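Side-chain contacts in beta-N-acetylhexosaminidase (Beutenbergia cavernae, PDB 5BU9), which probably hydrolyses terminal non-reducing N-acetyl-D-hexosamine residues from N-acetyl-beta-D-hexosaminides, as a member of glycoside hydrolase family 3: residues Asp51-Ala54 with Ala55-Gln59; Thr193-Thr196 with Asp197-Ala200; Pro107-Leu110 with Gln111-Thr115; Ala3-Ser6 with Leu7-Val11; Ala272-Gln275 with Val276-Trp279. All coordinates share one frame; numbering follows the deposited sequence.

Contact 1. Residues Asp51-Ala54 with Ala55-Gln59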
loop_
_atom_site.group_PDB
_atom_site.type_symbol
_atom_site.label_atom_id
_atom_site.label_comp_id
_atom_site.label_asym_id
_atom_site.label_seq_id
_atom_site.Cartn_x
_atom_site.Cartn_y
_atom_site.Cartn_z
ATOM N N ASP A 51 -0.198 18.248 -14.818
ATOM C CA ASP A 51 -0.401 19.559 -14.196
ATOM C C ASP A 51 -1.651 19.613 -13.311
ATOM O O ASP A 51 -1.604 20.158 -12.213
ATOM C CB ASP A 51 -0.488 20.675 -15.265
ATOM C CG ASP A 51 0.836 20.917 -15.985
ATOM O OD1 ASP A 51 1.907 20.891 -15.328
ATOM O OD2 ASP A 51 0.800 21.130 -17.218
ATOM N N ALA A 52 -2.772 19.073 -13.782
ATOM C CA ALA A 52 -3.997 19.112 -12.987
ATOM C C ALA A 52 -3.841 18.296 -11.708
ATOM O O ALA A 52 -4.334 18.695 -10.649
ATOM C CB ALA A 52 -5.164 18.609 -13.780
ATOM N N THR A 53 -3.138 17.171 -11.810
ATOM C CA THR A 53 -2.867 16.328 -10.645
ATOM C C THR A 53 -1.920 17.050 -9.674
ATOM O O THR A 53 -2.135 17.029 -8.478
ATOM C CB THR A 53 -2.273 14.983 -11.057
ATOM O OG1 THR A 53 -3.187 14.320 -11.936
ATOM C CG2 THR A 53 -1.990 14.084 -9.818
ATOM N N ALA A 54 -0.881 17.698 -10.197
ATOM C CA ALA A 54 0.024 18.472 -9.355
ATOM C C ALA A 54 -0.719 19.528 -8.566
ATOM O O ALA A 54 -0.328 19.824 -7.436
ATOM C CB ALA A 54 1.128 19.141 -10.203
ATOM N N ALA A 55 -1.787 20.092 -9.154
ATOM C CA ALA A 55 -2.561 21.146 -8.482
ATOM C C ALA A 55 -3.416 20.557 -7.339
ATOM O O ALA A 55 -3.599 21.174 -6.296
ATOM C CB ALA A 55 -3.406 21.875 -9.460
ATOM N N VAL A 56 -3.907 19.340 -7.535
ATOM C CA VAL A 56 -4.599 18.601 -6.490
ATOM C C VAL A 56 -3.663 18.327 -5.321
ATOM O O VAL A 56 -3.989 18.611 -4.172
ATOM C CB VAL A 56 -5.170 17.290 -7.042
ATOM C CG1 VAL A 56 -5.616 16.395 -5.901
ATOM C CG2 VAL A 56 -6.319 17.587 -8.055
ATOM N N VAL A 57 -2.496 17.767 -5.621
ATOM C CA VAL A 57 -1.536 17.441 -4.597
ATOM C C VAL A 57 -1.110 18.704 -3.849
ATOM O O VAL A 57 -0.984 18.694 -2.622
ATOM C CB VAL A 57 -0.350 16.722 -5.193
ATOM C CG1 VAL A 57 0.740 16.491 -4.120
ATOM C CG2 VAL A 57 -0.817 15.393 -5.779
ATOM N N GLU A 58 -0.917 19.797 -4.579
ATOM C CA GLU A 58 -0.504 21.051 -3.949
ATOM C C GLU A 58 -1.505 21.463 -2.851
ATOM O O GLU A 58 -1.098 21.913 -1.788
ATOM C CB GLU A 58 -0.329 22.165 -5.011
ATOM C CG GLU A 58 -0.933 23.554 -4.676
ATOM C CD GLU A 58 -0.271 24.264 -3.482
ATOM O OE1 GLU A 58 0.816 23.823 -3.026
ATOM O OE2 GLU A 58 -0.859 25.260 -2.988
ATOM N N GLN A 59 -2.803 21.294 -3.095
ATOM C CA GLN A 59 -3.815 21.621 -2.094
ATOM C C GLN A 59 -3.710 20.751 -0.846
ATOM O O GLN A 59 -3.981 21.198 0.282
ATOM C CB GLN A 59 -5.210 21.464 -2.677
ATOM C CG GLN A 59 -5.496 22.277 -3.906
ATOM C CD GLN A 59 -6.951 22.137 -4.334
ATOM O OE1 GLN A 59 -7.874 22.441 -3.564
ATOM N NE2 GLN A 59 -7.163 21.658 -5.558
#

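Contact 2. Residues Thr193-Thr196 with Asp197-Ala200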
loop_
_atom_site.group_PDB
_atom_site.type_symbol
_atom_site.label_atom_id
_atom_site.label_comp_id
_atom_site.label_asym_id
_atom_site.label_seq_id
_atom_site.Cartn_x
_atom_site.Cartn_y
_atom_site.Cartn_z
ATOM N N THR A 193 -9.324 -17.595 -5.106
ATOM C CA THR A 193 -10.318 -17.778 -6.148
ATOM C C THR A 193 -11.517 -16.818 -5.988
ATOM O O THR A 193 -12.478 -16.897 -6.749
ATOM C CB THR A 193 -10.822 -19.197 -6.143
ATOM O OG1 THR A 193 -11.176 -19.531 -4.788
ATOM C CG2 THR A 193 -9.736 -20.167 -6.657
ATOM N N GLU A 194 -11.458 -15.936 -4.989
ATOM C CA GLU A 194 -12.453 -14.873 -4.818
ATOM C C GLU A 194 -11.791 -13.548 -4.592
ATOM O O GLU A 194 -10.602 -13.496 -4.315
ATOM C CB GLU A 194 -13.389 -15.168 -3.652
ATOM C CG GLU A 194 -14.451 -16.232 -4.002
ATOM C CD GLU A 194 -14.003 -17.583 -3.533
ATOM O OE1 GLU A 194 -14.301 -18.585 -4.235
ATOM O OE2 GLU A 194 -13.325 -17.621 -2.468
ATOM N N ASN A 195 -12.565 -12.475 -4.709
ATOM C CA ASN A 195 -12.032 -11.120 -4.576
ATOM C C ASN A 195 -12.354 -10.501 -3.196
ATOM O O ASN A 195 -13.525 -10.304 -2.857
ATOM C CB ASN A 195 -12.597 -10.214 -5.685
ATOM C CG ASN A 195 -11.723 -9.009 -5.951
ATOM O OD1 ASN A 195 -11.061 -8.478 -5.053
ATOM N ND2 ASN A 195 -11.708 -8.573 -7.198
ATOM N N THR A 196 -11.327 -10.112 -2.447
ATOM C CA THR A 196 -11.549 -9.541 -1.120
ATOM C C THR A 196 -12.276 -8.187 -1.145
ATOM O O THR A 196 -12.855 -7.806 -0.144
ATOM C CB THR A 196 -10.240 -9.377 -0.340
ATOM O OG1 THR A 196 -9.317 -8.601 -1.108
ATOM C CG2 THR A 196 -9.631 -10.776 0.041
ATOM N N ASP A 197 -12.259 -7.486 -2.283
ATOM C CA ASP A 197 -13.022 -6.242 -2.454
ATOM C C ASP A 197 -14.509 -6.443 -2.270
ATOM O O ASP A 197 -15.180 -5.621 -1.641
ATOM C CB ASP A 197 -12.803 -5.605 -3.862
ATOM C CG ASP A 197 -11.411 -4.953 -4.037
ATOM O OD1 ASP A 197 -10.686 -4.799 -3.024
ATOM O OD2 ASP A 197 -11.055 -4.565 -5.199
ATOM N N THR A 198 -15.023 -7.538 -2.823
ATOM C CA THR A 198 -16.465 -7.741 -2.944
ATOM C C THR A 198 -17.012 -8.964 -2.209
ATOM O O THR A 198 -18.222 -9.153 -2.151
ATOM C CB THR A 198 -16.851 -7.934 -4.446
ATOM O OG1 THR A 198 -16.068 -9.015 -4.960
ATOM C CG2 THR A 198 -16.535 -6.702 -5.267
ATOM N N THR A 199 -16.131 -9.837 -1.735
ATOM C CA THR A 199 -16.535 -11.098 -1.102
ATOM C C THR A 199 -15.897 -11.156 0.290
ATOM O O THR A 199 -14.819 -10.622 0.474
ATOM C CB THR A 199 -16.076 -12.324 -1.971
ATOM O OG1 THR A 199 -16.626 -12.204 -3.282
ATOM C CG2 THR A 199 -16.565 -13.648 -1.389
ATOM N N ALA A 200 -16.544 -11.773 1.276
ATOM C CA ALA A 200 -15.903 -11.942 2.589
ATOM C C ALA A 200 -15.662 -13.425 2.827
ATOM O O ALA A 200 -16.180 -14.261 2.085
ATOM C CB ALA A 200 -16.751 -11.341 3.716
HETATM O O HOH W 1 -15.178 -13.144 -5.636
HETATM O O HOH W 2 -9.263 -5.960 -0.772
#

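Contact 3. Residues Pro107-Leu110 with Gln111-Thr115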
loop_
_atom_site.group_PDB
_atom_site.type_symbol
_atom_site.label_atom_id
_atom_site.label_comp_id
_atom_site.label_asym_id
_atom_site.label_seq_id
_atom_site.Cartn_x
_atom_site.Cartn_y
_atom_site.Cartn_z
ATOM N N PRO A 107 14.480 -6.911 -18.199
ATOM C CA PRO A 107 14.404 -6.052 -17.008
ATOM C C PRO A 107 15.036 -4.666 -17.217
ATOM O O PRO A 107 14.493 -3.663 -16.746
ATOM C CB PRO A 107 15.160 -6.870 -15.955
ATOM C CG PRO A 107 14.857 -8.287 -16.342
ATOM C CD PRO A 107 14.913 -8.279 -17.858
ATOM N N ALA A 108 16.149 -4.617 -17.944
ATOM C CA ALA A 108 16.800 -3.359 -18.299
ATOM C C ALA A 108 15.824 -2.388 -18.991
ATOM O O ALA A 108 15.756 -1.199 -18.659
ATOM C CB ALA A 108 18.024 -3.640 -19.196
ATOM N N THR A 109 15.076 -2.906 -19.960
ATOM C CA THR A 109 14.104 -2.106 -20.698
ATOM C C THR A 109 12.955 -1.639 -19.789
ATOM O O THR A 109 12.511 -0.497 -19.873
ATOM C CB THR A 109 13.519 -2.903 -21.883
ATOM O OG1 THR A 109 14.580 -3.377 -22.718
ATOM C CG2 THR A 109 12.571 -2.033 -22.695
ATOM N N LEU A 110 12.486 -2.538 -18.929
ATOM C CA LEU A 110 11.410 -2.251 -17.983
ATOM C C LEU A 110 11.840 -1.186 -17.002
ATOM O O LEU A 110 11.069 -0.282 -16.709
ATOM C CB LEU A 110 10.997 -3.512 -17.227
ATOM C CG LEU A 110 9.942 -3.377 -16.116
ATOM C CD1 LEU A 110 8.698 -2.593 -16.605
ATOM C CD2 LEU A 110 9.544 -4.754 -15.649
ATOM N N GLN A 111 13.073 -1.296 -16.505
ATOM C CA GLN A 111 13.623 -0.314 -15.583
ATOM C C GLN A 111 13.697 1.077 -16.233
ATOM O O GLN A 111 13.369 2.092 -15.604
ATOM C CB GLN A 111 15.009 -0.738 -15.091
ATOM C CG GLN A 111 15.613 0.315 -14.152
ATOM C CD GLN A 111 16.845 -0.159 -13.397
ATOM O OE1 GLN A 111 17.136 -1.355 -13.317
ATOM N NE2 GLN A 111 17.563 0.791 -12.814
ATOM N N ALA A 112 14.116 1.123 -17.497
ATOM C CA ALA A 112 14.152 2.389 -18.236
ATOM C C ALA A 112 12.741 2.963 -18.416
ATOM O O ALA A 112 12.516 4.141 -18.181
ATOM C CB ALA A 112 14.826 2.205 -19.592
ATOM N N ASP A 113 11.787 2.132 -18.824
ATOM C CA ASP A 113 10.420 2.616 -18.986
ATOM C C ASP A 113 9.836 3.038 -17.632
ATOM O O ASP A 113 9.088 4.010 -17.552
ATOM C CB ASP A 113 9.536 1.558 -19.659
ATOM C CG ASP A 113 9.931 1.300 -21.130
ATOM O OD1 ASP A 113 10.644 2.130 -21.746
ATOM O OD2 ASP A 113 9.511 0.259 -21.669
ATOM N N ALA A 114 10.203 2.349 -16.558
ATOM C CA ALA A 114 9.605 2.672 -15.255
ATOM C C ALA A 114 10.209 3.953 -14.717
ATOM O O ALA A 114 9.586 4.637 -13.923
ATOM C CB ALA A 114 9.796 1.563 -14.265
ATOM N N THR A 115 11.425 4.263 -15.154
ATOM C CA THR A 115 12.045 5.536 -14.801
ATOM C C THR A 115 11.214 6.679 -15.397
ATOM O O THR A 115 10.943 7.699 -14.752
ATOM C CB THR A 115 13.487 5.619 -15.314
ATOM O OG1 THR A 115 14.237 4.520 -14.792
ATOM C CG2 THR A 115 14.136 6.937 -14.900
#

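Contact 4. Residues Ala3-Ser6 with Leu7-Val11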
loop_
_atom_site.group_PDB
_atom_site.type_symbol
_atom_site.label_atom_id
_atom_site.label_comp_id
_atom_site.label_asym_id
_atom_site.label_seq_id
_atom_site.Cartn_x
_atom_site.Cartn_y
_atom_site.Cartn_z
ATOM N N ALA A 3 11.813 16.609 15.172
ATOM C CA ALA A 3 10.349 16.729 15.224
ATOM C C ALA A 3 9.753 15.786 16.270
ATOM O O ALA A 3 9.829 14.555 16.139
ATOM C CB ALA A 3 9.714 16.458 13.842
ATOM N N ASP A 4 9.160 16.378 17.306
ATOM C CA ASP A 4 8.494 15.629 18.370
ATOM C C ASP A 4 6.971 15.861 18.241
ATOM O O ASP A 4 6.421 16.910 18.567
ATOM C CB ASP A 4 9.028 16.031 19.753
ATOM C CG ASP A 4 9.012 17.544 19.971
ATOM O OD1 ASP A 4 8.847 18.297 18.982
ATOM O OD2 ASP A 4 9.167 17.987 21.131
ATOM N N LEU A 5 6.300 14.853 17.717
ATOM C CA LEU A 5 4.884 14.929 17.463
ATOM C C LEU A 5 4.112 14.619 18.745
ATOM O O LEU A 5 4.602 13.891 19.600
ATOM C CB LEU A 5 4.519 13.954 16.347
ATOM C CG LEU A 5 4.725 14.477 14.932
ATOM C CD1 LEU A 5 6.074 15.122 14.745
ATOM C CD2 LEU A 5 4.541 13.321 13.952
ATOM N N SER A 6 2.922 15.198 18.892
ATOM C CA SER A 6 2.008 14.819 19.967
ATOM C C SER A 6 1.514 13.394 19.709
ATOM O O SER A 6 1.644 12.889 18.593
ATOM C CB SER A 6 0.823 15.760 20.004
ATOM O OG SER A 6 0.127 15.644 18.758
ATOM N N LEU A 7 0.927 12.757 20.720
ATOM C CA LEU A 7 0.270 11.461 20.510
ATOM C C LEU A 7 -0.644 11.474 19.284
ATOM O O LEU A 7 -0.544 10.587 18.450
ATOM C CB LEU A 7 -0.548 11.051 21.731
ATOM C CG LEU A 7 -1.275 9.733 21.492
ATOM C CD1 LEU A 7 -0.281 8.622 21.169
ATOM C CD2 LEU A 7 -2.054 9.393 22.733
ATOM N N GLU A 8 -1.507 12.495 19.184
ATOM C CA GLU A 8 -2.497 12.600 18.105
ATOM C C GLU A 8 -1.793 12.623 16.748
ATOM O O GLU A 8 -2.186 11.932 15.814
ATOM C CB GLU A 8 -3.370 13.861 18.264
ATOM C CG GLU A 8 -4.431 13.790 19.363
ATOM C CD GLU A 8 -3.855 13.952 20.772
ATOM O OE1 GLU A 8 -4.622 13.705 21.730
ATOM O OE2 GLU A 8 -2.656 14.316 20.936
ATOM N N GLN A 9 -0.729 13.415 16.661
ATOM C CA GLN A 9 0.015 13.544 15.427
ATOM C C GLN A 9 0.753 12.246 15.072
ATOM O O GLN A 9 0.852 11.914 13.892
ATOM C CB GLN A 9 0.983 14.715 15.528
ATOM C CG GLN A 9 0.286 16.071 15.507
ATOM C CD GLN A 9 1.217 17.167 15.939
ATOM O OE1 GLN A 9 2.189 16.900 16.627
ATOM N NE2 GLN A 9 0.939 18.404 15.533
ATOM N N ARG A 10 1.245 11.501 16.064
ATOM C CA ARG A 10 1.927 10.235 15.764
ATOM C C ARG A 10 0.937 9.202 15.227
ATOM O O ARG A 10 1.193 8.560 14.204
ATOM C CB ARG A 10 2.660 9.692 16.999
ATOM C CG ARG A 10 3.800 10.587 17.464
ATOM C CD ARG A 10 4.771 9.894 18.430
ATOM N NE ARG A 10 4.144 9.365 19.645
ATOM C CZ ARG A 10 3.895 10.061 20.763
ATOM N NH1 ARG A 10 4.191 11.343 20.854
ATOM N NH2 ARG A 10 3.341 9.468 21.813
ATOM N N VAL A 11 -0.210 9.069 15.891
ATOM C CA VAL A 11 -1.280 8.237 15.378
ATOM C C VAL A 11 -1.623 8.666 13.941
ATOM O O VAL A 11 -1.730 7.833 13.040
ATOM C CB VAL A 11 -2.504 8.309 16.274
ATOM C CG1 VAL A 11 -3.658 7.615 15.593
ATOM C CG2 VAL A 11 -2.211 7.640 17.582
#

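Contact 5. Residues Ala272-Gln275 with Val276-Trp279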
loop_
_atom_site.group_PDB
_atom_site.type_symbol
_atom_site.label_atom_id
_atom_site.label_comp_id
_atom_site.label_asym_id
_atom_site.label_seq_id
_atom_site.Cartn_x
_atom_site.Cartn_y
_atom_site.Cartn_z
ATOM N N ALA A 272 -13.587 -0.119 2.620
ATOM C CA ALA A 272 -14.833 -0.630 2.044
ATOM C C ALA A 272 -14.753 -2.095 1.569
ATOM O O ALA A 272 -15.780 -2.710 1.259
ATOM C CB ALA A 272 -15.283 0.275 0.887
ATOM N N ALA A 273 -13.546 -2.643 1.504
ATOM C CA ALA A 273 -13.336 -4.039 1.118
ATOM C C ALA A 273 -14.223 -4.992 1.936
ATOM O O ALA A 273 -14.164 -5.008 3.193
ATOM C CB ALA A 273 -11.861 -4.406 1.282
ATOM N N GLU A 274 -15.026 -5.773 1.224
ATOM C CA GLU A 274 -16.042 -6.600 1.840
ATOM C C GLU A 274 -15.418 -7.565 2.841
ATOM O O GLU A 274 -16.019 -7.859 3.849
ATOM C CB GLU A 274 -16.827 -7.385 0.789
ATOM C CG GLU A 274 -18.033 -8.138 1.337
ATOM C CD GLU A 274 -19.115 -7.207 1.931
ATOM O OE1 GLU A 274 -19.054 -5.953 1.732
ATOM O OE2 GLU A 274 -20.027 -7.740 2.602
ATOM N N GLN A 275 -14.191 -8.008 2.567
ATOM C CA GLN A 275 -13.529 -9.007 3.377
ATOM C C GLN A 275 -13.385 -8.554 4.843
ATOM O O GLN A 275 -13.350 -9.388 5.740
ATOM C CB GLN A 275 -12.159 -9.325 2.795
ATOM C CG GLN A 275 -11.273 -10.178 3.732
ATOM C CD GLN A 275 -11.537 -11.671 3.564
ATOM O OE1 GLN A 275 -12.554 -12.069 2.961
ATOM N NE2 GLN A 275 -10.615 -12.510 4.068
ATOM N N VAL A 276 -13.322 -7.238 5.097
ATOM C CA VAL A 276 -13.169 -6.806 6.496
ATOM C C VAL A 276 -14.323 -5.990 7.063
ATOM O O VAL A 276 -14.188 -5.406 8.137
ATOM C CB VAL A 276 -11.847 -6.028 6.686
ATOM C CG1 VAL A 276 -10.694 -6.947 6.441
ATOM C CG2 VAL A 276 -11.772 -4.760 5.777
ATOM N N GLN A 277 -15.463 -5.968 6.374
ATOM C CA GLN A 277 -16.602 -5.176 6.850
ATOM C C GLN A 277 -17.220 -5.763 8.127
ATOM O O GLN A 277 -17.908 -5.042 8.818
ATOM C CB GLN A 277 -17.690 -5.054 5.774
ATOM C CG GLN A 277 -17.291 -4.212 4.588
ATOM C CD GLN A 277 -16.816 -2.811 4.968
ATOM O OE1 GLN A 277 -15.610 -2.470 4.845
ATOM N NE2 GLN A 277 -17.752 -1.993 5.418
ATOM N N ALA A 278 -16.991 -7.056 8.428
ATOM C CA ALA A 278 -17.476 -7.677 9.694
ATOM C C ALA A 278 -16.943 -6.979 10.948
ATOM O O ALA A 278 -17.563 -7.033 11.996
ATOM C CB ALA A 278 -17.106 -9.167 9.745
ATOM N N TRP A 279 -15.782 -6.336 10.824
ATOM C CA TRP A 279 -15.186 -5.563 11.917
ATOM C C TRP A 279 -15.533 -4.095 11.790
ATOM O O TRP A 279 -15.613 -3.579 10.678
ATOM C CB TRP A 279 -13.658 -5.721 11.920
ATOM C CG TRP A 279 -13.211 -7.119 12.236
ATOM C CD1 TRP A 279 -12.898 -7.631 13.491
ATOM C CD2 TRP A 279 -12.989 -8.186 11.300
ATOM N NE1 TRP A 279 -12.521 -8.947 13.373
ATOM C CE2 TRP A 279 -12.572 -9.319 12.049
ATOM C CE3 TRP A 279 -13.127 -8.308 9.906
ATOM C CZ2 TRP A 279 -12.277 -10.539 11.455
ATOM C CZ3 TRP A 279 -12.822 -9.537 9.303
ATOM C CH2 TRP A 279 -12.407 -10.638 10.088
HETATM O O HOH W 3 -16.653 -9.070 6.477
#

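Contact 1. Residues Asp51-Ala54 with Ala55-Gln59
V57 N donates to T53 O at 3.0 Å, and the bond is almost straight, with an N-H...O angle of 171°. One residue along, E58 N reaches A54 O at 2.9 Å. V56 N bonds to A52 O at 3.2 Å and A55 N to D51 O at 3.1 Å. These four i to i+4 bonds form the backbone ladder of an alpha helix. A weak bond from A55 N to A52 O spans only three residues.

The side chains pack against the carbonyl oxygens of the previous turn. V56 and V57 do this alike. Each keeps CG1 anti to the backbone N (chi1 168° and 175°), which leaves CG2 beside that N and facing back along the helix. V56 CG2 then lies 3.4 Å from A52 O, and V57 CG2 lies 3.4 Å from T53 O. The methyls T53 CG2 and V57 CG2 meet more loosely, at 4.4 Å. E58 touches the first turn through CB, near A54 O.

T53 OG1 bonds back to G49 O. Helix 50-61 follows strand 39-43 and precedes strand 75-82, parallel neighbours in the sheet. Its buried side carries T53, which packs on L88, F93 and S124.

Contact 2. Residues Thr193-Thr196 with Asp197-Ala200
The amide of N195 and the carboxylate of D197 are the flat groups that meet here. Their planes are 27° apart and the two side chains cross at a slant. N195 OD1 lies 3.6 Å from D197 CB. The same oxygen accepts from D197 N at 3.2 Å, with an N-H...O angle of 163°. The donor stands above the amide plane, and not on a lone pair. This bond, from the N-H two residues on, makes an Asx turn. N195 has CG anti to its own N (chi1 -157°), which brings OD1 to the N-H of D197.

The backbone oxygen of N195 takes two more bonds. T199 N comes nearly in line with the carbonyl, at 2.9 Å. T198 N comes from above the carbonyl plane, at 3.1 Å. The chain therefore folds round N195, which is held through both its side-chain and its main-chain oxygen.

Two waters bridge across the contact. One accepts from N195 N and is bonded to T199 OG1. The other accepts from T196 OG1 at 2.7 Å and donates to D197 OD1. Apolar contact is slight: E194 CB lies 4.2 Å from T199 CG2.

This turn belongs to the long loop between strands 180-186 and 203-204. T196 is buried against V202, T232 and Q275. A bound glycerol, probably from the crystallisation liquor, lies about 4 Å from the side chain of D197. The chemistry is almost wholly polar: peptide N-H groups converge on N195, and waters join T199 OG1 to N195 N, and T196 OG1 to D197 OD1.

Contact 3. Residues Pro107-Leu110 with Gln111-Thr115
Backbone hydrogen bonds join P107-L110 to Q111-T115. Q111 N donates to P107 O at 2.8 Å. A112 N reaches A108 O, and D113 N reaches T109 O at 2.9 Å with an N-H...O angle of 165°. A114 N bonds to L110 O at 2.8 Å.

One side-chain hydrogen bond lies within 111-115. T115 OG1 donates to Q111 O at 2.7 Å. T115 N donates to the same oxygen, and the two donors arrive from opposite faces of the carbonyl plane. Q111 O is thus gripped twice, and the hydroxyl of T115 turns back on its own helix.

These bonds mark the first turns of helix 107-123, with P107 in the opening turn. A proline is well suited to that place, since the first residues of a helix need no N-H for an i to i-4 bond. The helix belongs to the family 3 N-terminal domain, of the TIM-barrel clan, and packs beside helix 160-176.

Polar and apolar groups meet along the side of T109. The side chains of T109 and D113 lie side by side and point the same way. T109 holds CG2 anti to the backbone N (chi1 -55° to OG1), and this methyl comes 4.0 Å from D113 OD2.

Several carbons rest on carbonyl oxygens. The carboxylate carbon D113 CG lies 3.4 Å from T109 O. A114 CB sits 3.3 Å from L110 O, and Q111 CB sits 3.4 Å from P107 O. Beyond CB the Q111 chain runs out extended and touches A172. L110 is buried on H166 and F156, P107 touches A169, and A114 touches M174.

Contact 4. Residues Ala3-Ser6 with Leu7-Val11
S6 and Q9 bind each other in both directions across the start of a helix. Q9 N donates to S6 OG at 3.2 Å, with an N-H...O angle of 160°. In return S6 N donates to Q9 OE1 at 2.9 Å, at 164°. The donor is somewhat tilted from the plane of the Q9 amide. S6 OG sits between its backbone N and carbonyl carbon (chi1 62°), a position that turns the oxygen to the N-H of Q9. The Q9 chain is extended beyond CG, and this lets OE1 reach back to S6. The other end of the amide, NE2, is bonded to E67 O, so both ends of the group are fixed.

R10 adds two links. Its backbone N bonds to S6 O at 2.9 Å, the first i to i+4 bond here. Its side chain bends at chi3, and NH1 makes a weak bond to L5 O at 2.9 Å. That oxygen lies at the edge of the guanidinium, in its plane. L7 CA lies over one face, toward its rim. The stronger partner of R10 is D327, in a salt bridge from NE to helix 320-336.

L5 supplies the apolar part. Its side chain crosses that of Q9 at about a right angle. L5 CB packs on R10 CG at 3.6 Å and on Q9 CB at 3.7 Å. L5 is buried and also touches Q13, while L7 and E8 rest on Q317 of helix 305-318.

The pattern is a classic capping box, with S6 as N-cap of helix 7-12 and the third residue after it answering with its side chain.

Contact 5. Residues Ala272-Gln275 with Val276-Trp279
V276 meets A273 through its backbone N, which donates to A273 O at 3.1 Å. The donor stands above the carbonyl plane, 43° out of it. V276 CG2 lies between the backbone N and the carbonyl carbon, with CG1 at chi1 -65°. This brings CG2 to 3.5 Å from the same A273 O.

Q277 N donates to E274 O at 3.2 Å. The bond is straight at N, 169°, but comes to the oxygen from well above the carbonyl plane. The side chains of Q277 and E274 cross at about a right angle, with Q277 CG 3.8 Å from E274 OE1. Q277 CG also lies 3.5 Å from A273 O.

A278 joins in through water. One water accepts from A278 N at 2.8 Å and donates to E274 O, which therefore has two donors.

W279 closes a type I beta turn from V276, with W279 N bonded to V276 O. Its ring presents an edge to the first segment: CZ3 lies 3.6 Å from Q275 O, which is in the ring plane. A278 CB sits over one face, offset toward the rim. The Q275 amide bonds to neighbouring loops, OE1 to V202 N and NE2 to T232 O.

W279 and F246 form a T-shaped (edge-to-face) stack. The whole stretch lies between strand 264-267 and helix 281-291. V276 touches R284 of that helix, W279 touches L287, and W279 O is bonded to R284 NE.

Contacts 2 and 5 are the pair that touch, their centres 10 Å apart. E274 N is probably bonded to D197 O at 2.9 Å, and Q275 N to T196 O at 3.0 Å. They lie in loops after strands 180-186 and 264-267. Such loops commonly form the active site of TIM-barrel enzymes, so both are probably near it. A glycerol, probably from the crystallisation liquor, lies about 4 Å from the D197 side chain. Contacts 1 and 3, both on helices within the family 3 N-terminal range, have nearest atoms about 15 Å apart. Contact 4 lies across the chain's centre from contact 2, centres 35 Å apart. Contacts 3 and 5 are likewise opposite, centres 37 Å apart.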